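Local atomic coordinates of polycomb protein Pcl (Drosophila melanogaster, PDB entry 5OQD), a protein that helps establish repression of homeotic genes in the early embryo as a component of the Esc/E(z) complex, which methylates histone H3. Residues R66-F71 with L96-Y101; I90-V95 with L129-K134; Y111-N116 with P168-L173. One frame throughout, in Å; residues are numbered along the deposited sequence.

Contact 1: R66-F71 with L96-Y101; sequences RGDMFF and LHIALY
I98 and Y101, about one turn apart on helix 92-104, receive the loop R66-F71, and here the second PHD finger of Polycomblike meets the first helix of its winged-helix domain. The example illustrates how two domains can join without a direct hydrogen bond between the touching segments. The Y101 ring makes the first shell: CB points toward the loop and CG stands anti to the backbone N (chi1 -172°). R66 O lies at the ring edge, near its plane, 3.1 Å from Y101 CD2, so the carbonyl oxygen faces ring hydrogens. The extended chain of R66 passes Y101 at a slant, its CG near Y101 CE2, and its guanidinium plane is turned 19° from the ring. R66 NH1 and Y101 OH are 3.3 Å apart at an angle too poor for a bond; both instead engage D39 OD2, the first by a salt bridge and the second by a hydrogen bond. At G67 a side chain would be jammed against the carbonyl O of R66 and would strike Y101 CD2, which lies 4.0 Å from G67 CA. On the I98 side, CD1 does the touching, 3.9 Å from F70 CE1 and 4.0 Å from D68 CB. Farther out, N102 OD1 accepts from R66 N, tying the loop to the same helix. R87 forms a salt bridge with D68 OD1, and that oxygen closes an Asx turn within the loop: F70 N donates to D68 OD1 at 3.3 Å with an almost straight N-H...O angle of 178°.

Contact 2: I90-V95 with L129-K134; sequences IEWVDV and LPICEK
I131 presses on I90 and W92 where the winged-helix domain begins its first helix, 92-104, with E91 at the N-cap. The case shows how one branched residue can serve several neighbours through its two arms. Its CB sits 4.0 Å from I90 O. CG2 goes closer, to 3.2 Å from I90 O, and also lies against two apolar groups: I90 CG1 at 3.9 Å and, more loosely, V95 CG2. The other branch starts with CG1 in the crowded position between the backbone N and the carbonyl carbon (chi1 60°), and it ends at CD1, 4.0 Å from W92 CH2, the rim of the indole. That indole is buried and also meets the ring of W135 as well as I122, L143 and L147, so I131 is one of several residues packed round it. Beside it, V95 and L129 extend the apolar strip into the first turn of the helix, with V95 CG1 3.6 Å from L129 CD1. V95 also touches I122 of helix 114-125, which brings that helix into the same core. The helix start has polar ties of its own: E91 N donates to D94 OD2 at 3.0 Å, while W92 N donates to E91 OE1. P130 is the centre of an inverse gamma turn, and its carbonyl supplies the hydrogen bond between the segments. I90 N donates a hydrogen bond to P130 O at 2.9 Å, nearly along the C=O axis, with an N-H...O angle of 174°.

Contact 3: Y111-N116 with P168-L173; sequences YHHLLN and PAFYAL
In the small antiparallel sheet of the winged-helix fold, H112 and Y171 form a hydrogen-bonded pair, joining strand 112-113 to strand 170-173. Y171 N donates to H112 O at 3.0 Å, and H112 N returns a more bent bond to Y171 O. The next pair, H113 with F170, is non-hydrogen-bonded, and its rings make a T-shaped stack: the imidazole edge points at the phenyl face, with centroids 5.1 Å apart and planes at 82°. H113 CD2 lies over the rim of that face, while H113 NE2 comes within 3.3 Å of A169 CB. Being the N-cap of helix 114-125, H113 holds its CG anti to its own backbone N (chi1 -166°), beside the carbonyl carbon that leads into the helix, and its ND1 accepts N116 N close to the ring plane, at 3.0 Å. An alanine here would probably leave N116 N without its cap and open a gap beside F170 and A169 CB. On the sheet's flank, Y111 CD2 rests 3.8 Å from A172 CB. The strand-to-helix switch is pinned by L114 N, which donates to A169 O at 2.7 Å. L114 then reaches toward the Y171 ring, its CD2 3.9 Å from Y171 CE2.

How the contacts relate
Helix 92-104 ties the three contacts together. Contacts 1 and 2 both use it, their centres 11 Å apart, and they touch directly: F70 CG lies 3.5 Å from I90 CG2 and F70 CZ 3.7 Å from D94 CB. Contact 3 follows farther along, about 17 Å from contact 1 between centres, yet its strand still reaches the helix, with H97 NE2 3.6 Å from L173 CD2. Contacts 2 and 3 do not touch, their nearest atoms being about 7 Å apart. The contact 1 loop lies in the chain between zinc ligands, H53 and C56 before it, C75 and C78 after; finger, helix and sheet form one body, its winged-helix part consistent with DNA binding.

Contact 1: R66-F71 with L96-Y101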
loop_
_atom_site.group_PDB
_atom_site.type_symbol
_atom_site.label_atom_id
_atom_site.label_comp_id
_atom_site.label_asym_id
_atom_site.label_seq_id
_atom_site.Cartn_x
_atom_site.Cartn_y
_atom_site.Cartn_z
ATOM N N ARG B 66 2.118 -6.887 4.007
ATOM C CA ARG B 66 3.294 -6.793 3.151
ATOM C C ARG B 66 2.984 -6.000 1.886
ATOM O O ARG B 66 2.126 -6.386 1.093
ATOM C CB ARG B 66 3.811 -8.188 2.797
ATOM C CG ARG B 66 5.311 -8.244 2.573
ATOM C CD ARG B 66 5.813 -9.675 2.492
ATOM N NE ARG B 66 7.265 -9.745 2.637
ATOM C CZ ARG B 66 8.123 -9.631 1.629
ATOM N NH1 ARG B 66 7.677 -9.441 0.394
ATOM N NH2 ARG B 66 9.427 -9.705 1.857
ATOM N N GLY B 67 3.681 -4.880 1.713
ATOM C CA GLY B 67 3.469 -4.015 0.568
ATOM C C GLY B 67 2.713 -2.751 0.930
ATOM O O GLY B 67 2.706 -1.782 0.171
ATOM N N ASP B 68 2.109 -2.742 2.111
ATOM C CA ASP B 68 1.282 -1.622 2.521
ATOM C C ASP B 68 2.120 -0.548 3.180
ATOM O O ASP B 68 2.485 -0.648 4.337
ATOM C CB ASP B 68 0.215 -2.104 3.496
ATOM C CG ASP B 68 -0.648 -0.986 4.013
ATOM O OD1 ASP B 68 -0.460 0.156 3.580
ATOM O OD2 ASP B 68 -1.527 -1.249 4.850
ATOM N N MET B 69 2.414 0.490 2.418
ATOM C CA MET B 69 3.214 1.597 2.897
ATOM C C MET B 69 2.488 2.914 2.744
ATOM O O MET B 69 3.115 3.953 2.609
ATOM C CB MET B 69 4.543 1.652 2.165
ATOM C CG MET B 69 5.518 0.589 2.615
ATOM S SD MET B 69 6.779 0.254 1.380
ATOM C CE MET B 69 7.529 1.867 1.193
ATOM N N PHE B 70 1.167 2.879 2.747
ATOM C CA PHE B 70 0.408 4.051 2.378
ATOM C C PHE B 70 0.305 5.003 3.551
ATOM O O PHE B 70 -0.730 5.118 4.192
ATOM C CB PHE B 70 -0.978 3.648 1.894
ATOM C CG PHE B 70 -0.967 2.883 0.609
ATOM C CD1 PHE B 70 -0.822 1.517 0.607
ATOM C CD2 PHE B 70 -1.103 3.534 -0.595
ATOM C CE1 PHE B 70 -0.810 0.814 -0.574
ATOM C CE2 PHE B 70 -1.091 2.838 -1.780
ATOM C CZ PHE B 70 -0.946 1.475 -1.770
ATOM N N PHE B 71 1.416 5.679 3.814
ATOM C CA PHE B 71 1.532 6.627 4.905
ATOM C C PHE B 71 2.344 7.829 4.465
ATOM O O PHE B 71 3.155 7.738 3.563
ATOM C CB PHE B 71 2.249 5.982 6.083
ATOM C CG PHE B 71 1.457 4.926 6.779
ATOM C CD1 PHE B 71 0.575 5.259 7.780
ATOM C CD2 PHE B 71 1.616 3.600 6.449
ATOM C CE1 PHE B 71 -0.147 4.291 8.433
ATOM C CE2 PHE B 71 0.896 2.623 7.096
ATOM C CZ PHE B 71 0.012 2.968 8.090
ATOM N N LEU B 96 -6.462 -4.402 -4.094
ATOM C CA LEU B 96 -6.251 -5.563 -4.951
ATOM C C LEU B 96 -4.771 -5.901 -5.095
ATOM O O LEU B 96 -4.391 -7.072 -5.069
ATOM C CB LEU B 96 -6.869 -5.324 -6.330
ATOM C CG LEU B 96 -8.396 -5.348 -6.397
ATOM C CD1 LEU B 96 -8.887 -4.867 -7.754
ATOM C CD2 LEU B 96 -8.917 -6.745 -6.100
ATOM N N HIS B 97 -3.939 -4.875 -5.251
ATOM C CA HIS B 97 -2.501 -5.082 -5.377
ATOM C C HIS B 97 -1.932 -5.628 -4.071
ATOM O O HIS B 97 -1.086 -6.519 -4.084
ATOM C CB HIS B 97 -1.792 -3.782 -5.772
ATOM C CG HIS B 97 -0.412 -3.989 -6.314
ATOM N ND1 HIS B 97 0.067 -3.303 -7.410
ATOM C CD2 HIS B 97 0.592 -4.805 -5.915
ATOM C CE1 HIS B 97 1.304 -3.691 -7.665
ATOM N NE2 HIS B 97 1.646 -4.602 -6.771
ATOM N N ILE B 98 -2.402 -5.088 -2.950
ATOM C CA ILE B 98 -2.011 -5.582 -1.632
ATOM C C ILE B 98 -2.424 -7.041 -1.463
ATOM O O ILE B 98 -1.656 -7.862 -0.961
ATOM C CB ILE B 98 -2.635 -4.733 -0.503
ATOM C CG1 ILE B 98 -1.909 -3.393 -0.378
ATOM C CG2 ILE B 98 -2.585 -5.474 0.827
ATOM C CD1 ILE B 98 -2.532 -2.456 0.637
ATOM N N ALA B 99 -3.640 -7.356 -1.900
ATOM C CA ALA B 99 -4.167 -8.712 -1.802
ATOM C C ALA B 99 -3.320 -9.700 -2.597
ATOM O O ALA B 99 -2.908 -10.735 -2.076
ATOM C CB ALA B 99 -5.613 -8.752 -2.278
ATOM N N LEU B 100 -3.057 -9.371 -3.857
ATOM C CA LEU B 100 -2.300 -10.252 -4.740
ATOM C C LEU B 100 -0.831 -10.361 -4.333
ATOM O O LEU B 100 -0.183 -11.374 -4.594
ATOM C CB LEU B 100 -2.404 -9.765 -6.187
ATOM C CG LEU B 100 -3.792 -9.869 -6.825
ATOM C CD1 LEU B 100 -3.805 -9.230 -8.202
ATOM C CD2 LEU B 100 -4.230 -11.322 -6.907
ATOM N N TYR B 101 -0.310 -9.318 -3.695
ATOM C CA TYR B 101 1.091 -9.297 -3.286
ATOM C C TYR B 101 1.328 -10.180 -2.064
ATOM O O TYR B 101 2.336 -10.882 -1.981
ATOM C CB TYR B 101 1.540 -7.862 -2.998
ATOM C CG TYR B 101 3.023 -7.711 -2.752
ATOM C CD1 TYR B 101 3.936 -7.818 -3.793
ATOM C CD2 TYR B 101 3.512 -7.447 -1.479
ATOM C CE1 TYR B 101 5.291 -7.675 -3.571
ATOM C CE2 TYR B 101 4.866 -7.300 -1.248
ATOM C CZ TYR B 101 5.751 -7.416 -2.298
ATOM O OH TYR B 101 7.101 -7.272 -2.073
#

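Contact 2: I90-V95 with L129-K134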
loop_
_atom_site.group_PDB
_atom_site.type_symbol
_atom_site.label_atom_id
_atom_site.label_comp_id
_atom_site.label_asym_id
_atom_site.label_seq_id
_atom_site.Cartn_x
_atom_site.Cartn_y
_atom_site.Cartn_z
ATOM N N ILE B 90 -6.833 4.884 0.532
ATOM C CA ILE B 90 -6.466 4.105 -0.637
ATOM C C ILE B 90 -7.660 3.598 -1.424
ATOM O O ILE B 90 -8.720 3.355 -0.878
ATOM C CB ILE B 90 -5.582 2.909 -0.260
ATOM C CG1 ILE B 90 -6.406 1.844 0.447
ATOM C CG2 ILE B 90 -4.439 3.356 0.623
ATOM C CD1 ILE B 90 -5.795 0.472 0.362
ATOM N N GLU B 91 -7.472 3.491 -2.728
ATOM C CA GLU B 91 -8.469 2.960 -3.642
ATOM C C GLU B 91 -8.476 1.437 -3.756
ATOM O O GLU B 91 -7.636 0.754 -3.187
ATOM C CB GLU B 91 -8.333 3.605 -5.016
ATOM C CG GLU B 91 -9.328 4.727 -5.248
ATOM C CD GLU B 91 -10.647 4.235 -5.816
ATOM O OE1 GLU B 91 -11.085 3.129 -5.445
ATOM O OE2 GLU B 91 -11.246 4.953 -6.640
ATOM N N TRP B 92 -9.449 0.924 -4.500
ATOM C CA TRP B 92 -9.619 -0.508 -4.712
ATOM C C TRP B 92 -8.419 -1.148 -5.391
ATOM O O TRP B 92 -8.076 -2.276 -5.099
ATOM C CB TRP B 92 -10.896 -0.792 -5.502
ATOM C CG TRP B 92 -12.109 -0.685 -4.664
ATOM C CD1 TRP B 92 -13.167 0.139 -4.859
ATOM C CD2 TRP B 92 -12.384 -1.418 -3.471
ATOM N NE1 TRP B 92 -14.087 -0.034 -3.865
ATOM C CE2 TRP B 92 -13.629 -0.989 -3.000
ATOM C CE3 TRP B 92 -11.698 -2.396 -2.756
ATOM C CZ2 TRP B 92 -14.200 -1.499 -1.849
ATOM C CZ3 TRP B 92 -12.268 -2.901 -1.619
ATOM C CH2 TRP B 92 -13.504 -2.455 -1.175
ATOM N N VAL B 93 -7.792 -0.439 -6.313
ATOM C CA VAL B 93 -6.629 -0.979 -6.988
ATOM C C VAL B 93 -5.530 -1.257 -5.975
ATOM O O VAL B 93 -4.822 -2.245 -6.080
ATOM C CB VAL B 93 -6.101 -0.022 -8.068
ATOM C CG1 VAL B 93 -5.903 1.366 -7.499
ATOM C CG2 VAL B 93 -4.804 -0.543 -8.650
ATOM N N ASP B 94 -5.381 -0.367 -5.005
ATOM C CA ASP B 94 -4.417 -0.548 -3.931
ATOM C C ASP B 94 -4.728 -1.766 -3.063
ATOM O O ASP B 94 -3.837 -2.505 -2.676
ATOM C CB ASP B 94 -4.326 0.719 -3.084
ATOM C CG ASP B 94 -4.084 1.957 -3.918
ATOM O OD1 ASP B 94 -3.300 1.884 -4.873
ATOM O OD2 ASP B 94 -4.675 3.005 -3.618
ATOM N N VAL B 95 -6.002 -1.972 -2.771
ATOM C CA VAL B 95 -6.460 -3.137 -2.025
ATOM C C VAL B 95 -6.177 -4.425 -2.796
ATOM O O VAL B 95 -5.704 -5.411 -2.226
ATOM C CB VAL B 95 -7.967 -3.044 -1.721
ATOM C CG1 VAL B 95 -8.472 -4.346 -1.116
ATOM C CG2 VAL B 95 -8.248 -1.871 -0.800
ATOM N N LEU B 129 -8.576 -2.076 6.317
ATOM C CA LEU B 129 -8.063 -1.243 5.233
ATOM C C LEU B 129 -8.462 0.221 5.387
ATOM O O LEU B 129 -9.553 0.524 5.864
ATOM C CB LEU B 129 -8.553 -1.771 3.885
ATOM C CG LEU B 129 -8.069 -3.166 3.488
ATOM C CD1 LEU B 129 -8.970 -3.751 2.414
ATOM C CD2 LEU B 129 -6.625 -3.125 3.017
ATOM N N PRO B 130 -7.566 1.136 4.987
ATOM C CA PRO B 130 -7.843 2.576 5.013
ATOM C C PRO B 130 -8.630 3.055 3.794
ATOM O O PRO B 130 -8.065 3.691 2.904
ATOM C CB PRO B 130 -6.445 3.194 5.028
ATOM C CG PRO B 130 -5.603 2.208 4.295
ATOM C CD PRO B 130 -6.166 0.849 4.627
ATOM N N ILE B 131 -9.923 2.750 3.758
ATOM C CA ILE B 131 -10.781 3.194 2.665
ATOM C C ILE B 131 -11.966 3.994 3.196
ATOM O O ILE B 131 -12.206 4.032 4.403
ATOM C CB ILE B 131 -11.300 2.006 1.831
ATOM C CG1 ILE B 131 -12.112 1.053 2.711
ATOM C CG2 ILE B 131 -10.146 1.272 1.167
ATOM C CD1 ILE B 131 -12.535 -0.220 2.006
ATOM N N CYS B 132 -12.703 4.630 2.292
ATOM C CA CYS B 132 -13.852 5.442 2.676
ATOM C C CYS B 132 -14.984 4.578 3.225
ATOM O O CYS B 132 -14.986 3.359 3.058
ATOM C CB CYS B 132 -14.348 6.270 1.488
ATOM S SG CYS B 132 -14.932 5.296 0.082
ATOM N N GLU B 133 -15.933 5.193 3.915
ATOM C CA GLU B 133 -17.053 4.445 4.474
ATOM C C GLU B 133 -17.892 3.815 3.363
ATOM O O GLU B 133 -18.413 2.719 3.495
ATOM C CB GLU B 133 -17.898 5.308 5.408
ATOM C CG GLU B 133 -18.294 4.605 6.700
ATOM C CD GLU B 133 -17.098 4.231 7.565
ATOM O OE1 GLU B 133 -16.719 3.040 7.595
ATOM O OE2 GLU B 133 -16.536 5.125 8.231
ATOM N N LYS B 134 -18.032 4.532 2.267
ATOM C CA LYS B 134 -18.820 4.023 1.152
ATOM C C LYS B 134 -18.267 2.690 0.660
ATOM O O LYS B 134 -19.022 1.758 0.390
ATOM C CB LYS B 134 -18.850 5.038 0.008
#

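Contact 3: Y111-N116 with P168-L173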
loop_
_atom_site.group_PDB
_atom_site.type_symbol
_atom_site.label_atom_id
_atom_site.label_comp_id
_atom_site.label_asym_id
_atom_site.label_seq_id
_atom_site.Cartn_x
_atom_site.Cartn_y
_atom_site.Cartn_z
ATOM N N TYR B 111 -1.672 -18.014 -10.344
ATOM C CA TYR B 111 -2.701 -17.025 -10.428
ATOM C C TYR B 111 -3.482 -17.214 -9.180
ATOM O O TYR B 111 -3.161 -18.034 -8.381
ATOM C CB TYR B 111 -3.636 -17.354 -11.582
ATOM C CG TYR B 111 -3.193 -16.920 -12.950
ATOM C CD1 TYR B 111 -2.346 -17.695 -13.703
ATOM C CD2 TYR B 111 -3.651 -15.754 -13.499
ATOM C CE1 TYR B 111 -1.946 -17.299 -14.951
ATOM C CE2 TYR B 111 -3.249 -15.348 -14.741
ATOM C CZ TYR B 111 -2.397 -16.127 -15.453
ATOM O OH TYR B 111 -2.011 -15.722 -16.684
ATOM N N HIS B 112 -4.548 -16.469 -9.041
ATOM C CA HIS B 112 -5.432 -16.537 -7.885
ATOM C C HIS B 112 -6.881 -16.369 -8.322
ATOM O O HIS B 112 -7.224 -15.400 -9.001
ATOM C CB HIS B 112 -5.066 -15.468 -6.853
ATOM C CG HIS B 112 -3.710 -15.653 -6.247
ATOM N ND1 HIS B 112 -2.545 -15.436 -6.951
ATOM C CD2 HIS B 112 -3.334 -16.032 -5.004
ATOM C CE1 HIS B 112 -1.510 -15.676 -6.167
ATOM N NE2 HIS B 112 -1.960 -16.038 -4.980
ATOM N N HIS B 113 -7.726 -17.318 -7.936
ATOM C CA HIS B 113 -9.143 -17.251 -8.270
ATOM C C HIS B 113 -9.789 -16.073 -7.553
ATOM O O HIS B 113 -9.614 -15.906 -6.345
ATOM C CB HIS B 113 -9.850 -18.556 -7.900
ATOM C CG HIS B 113 -11.212 -18.700 -8.504
ATOM N ND1 HIS B 113 -12.358 -18.271 -7.868
ATOM C CD2 HIS B 113 -11.612 -19.228 -9.685
ATOM C CE1 HIS B 113 -13.405 -18.528 -8.633
ATOM N NE2 HIS B 113 -12.980 -19.107 -9.741
ATOM N N LEU B 114 -10.524 -15.257 -8.304
ATOM C CA LEU B 114 -11.137 -14.054 -7.753
ATOM C C LEU B 114 -12.079 -14.374 -6.598
ATOM O O LEU B 114 -11.950 -13.805 -5.518
ATOM C CB LEU B 114 -11.891 -13.289 -8.843
ATOM C CG LEU B 114 -12.636 -12.034 -8.384
ATOM C CD1 LEU B 114 -11.687 -11.060 -7.703
ATOM C CD2 LEU B 114 -13.345 -11.366 -9.553
ATOM N N LEU B 115 -13.012 -15.293 -6.828
ATOM C CA LEU B 115 -13.997 -15.662 -5.815
ATOM C C LEU B 115 -13.391 -16.450 -4.658
ATOM O O LEU B 115 -13.752 -16.240 -3.500
ATOM C CB LEU B 115 -15.130 -16.479 -6.446
ATOM C CG LEU B 115 -16.219 -17.011 -5.513
ATOM C CD1 LEU B 115 -16.972 -15.864 -4.854
ATOM C CD2 LEU B 115 -17.171 -17.937 -6.256
ATOM N N ASN B 116 -12.468 -17.353 -4.974
ATOM C CA ASN B 116 -11.933 -18.279 -3.981
ATOM C C ASN B 116 -10.791 -17.715 -3.138
ATOM O O ASN B 116 -10.686 -18.015 -1.950
ATOM C CB ASN B 116 -11.461 -19.562 -4.667
ATOM C CG ASN B 116 -12.589 -20.299 -5.363
ATOM O OD1 ASN B 116 -13.759 -20.133 -5.019
ATOM N ND2 ASN B 116 -12.241 -21.122 -6.346
ATOM N N PRO B 168 -13.463 -16.180 -17.411
ATOM C CA PRO B 168 -12.224 -15.980 -16.638
ATOM C C PRO B 168 -12.479 -15.536 -15.206
ATOM O O PRO B 168 -13.234 -14.602 -14.975
ATOM C CB PRO B 168 -11.510 -14.869 -17.396
ATOM C CG PRO B 168 -12.606 -14.012 -17.876
ATOM C CD PRO B 168 -13.532 -15.030 -18.441
ATOM N N ALA B 169 -11.851 -16.216 -14.257
ATOM C CA ALA B 169 -11.960 -15.859 -12.853
ATOM C C ALA B 169 -10.609 -15.706 -12.171
ATOM O O ALA B 169 -10.538 -15.619 -10.956
ATOM C CB ALA B 169 -12.816 -16.874 -12.120
ATOM N N PHE B 170 -9.537 -15.690 -12.952
ATOM C CA PHE B 170 -8.193 -15.718 -12.392
ATOM C C PHE B 170 -7.408 -14.438 -12.623
ATOM O O PHE B 170 -7.399 -13.892 -13.714
ATOM C CB PHE B 170 -7.416 -16.911 -12.936
ATOM C CG PHE B 170 -7.840 -18.222 -12.352
ATOM C CD1 PHE B 170 -7.427 -18.598 -11.090
ATOM C CD2 PHE B 170 -8.654 -19.080 -13.064
ATOM C CE1 PHE B 170 -7.818 -19.807 -10.550
ATOM C CE2 PHE B 170 -9.046 -20.289 -12.532
ATOM C CZ PHE B 170 -8.628 -20.652 -11.272
ATOM N N TYR B 171 -6.757 -13.957 -11.573
ATOM C CA TYR B 171 -5.960 -12.748 -11.672
ATOM C C TYR B 171 -4.592 -12.901 -11.033
ATOM O O TYR B 171 -4.401 -13.691 -10.128
ATOM C CB TYR B 171 -6.702 -11.568 -11.058
ATOM C CG TYR B 171 -7.978 -11.240 -11.781
ATOM C CD1 TYR B 171 -7.968 -10.459 -12.916
ATOM C CD2 TYR B 171 -9.191 -11.730 -11.337
ATOM C CE1 TYR B 171 -9.131 -10.166 -13.586
ATOM C CE2 TYR B 171 -10.358 -11.441 -12.000
ATOM C CZ TYR B 171 -10.320 -10.658 -13.123
ATOM O OH TYR B 171 -11.480 -10.369 -13.784
ATOM N N ALA B 172 -3.641 -12.130 -11.530
ATOM C CA ALA B 172 -2.283 -12.138 -11.013
ATOM C C ALA B 172 -1.581 -10.839 -11.376
ATOM O O ALA B 172 -1.939 -10.184 -12.355
ATOM C CB ALA B 172 -1.511 -13.330 -11.557
ATOM N N LEU B 173 -0.590 -10.462 -10.577
ATOM C CA LEU B 173 0.238 -9.309 -10.896
ATOM C C LEU B 173 1.038 -9.602 -12.156
ATOM O O LEU B 173 1.618 -10.680 -12.289
ATOM C CB LEU B 173 1.172 -8.969 -9.734
ATOM C CG LEU B 173 0.531 -8.448 -8.447
ATOM C CD1 LEU B 173 1.568 -8.362 -7.336
ATOM C CD2 LEU B 173 -0.110 -7.094 -8.683
#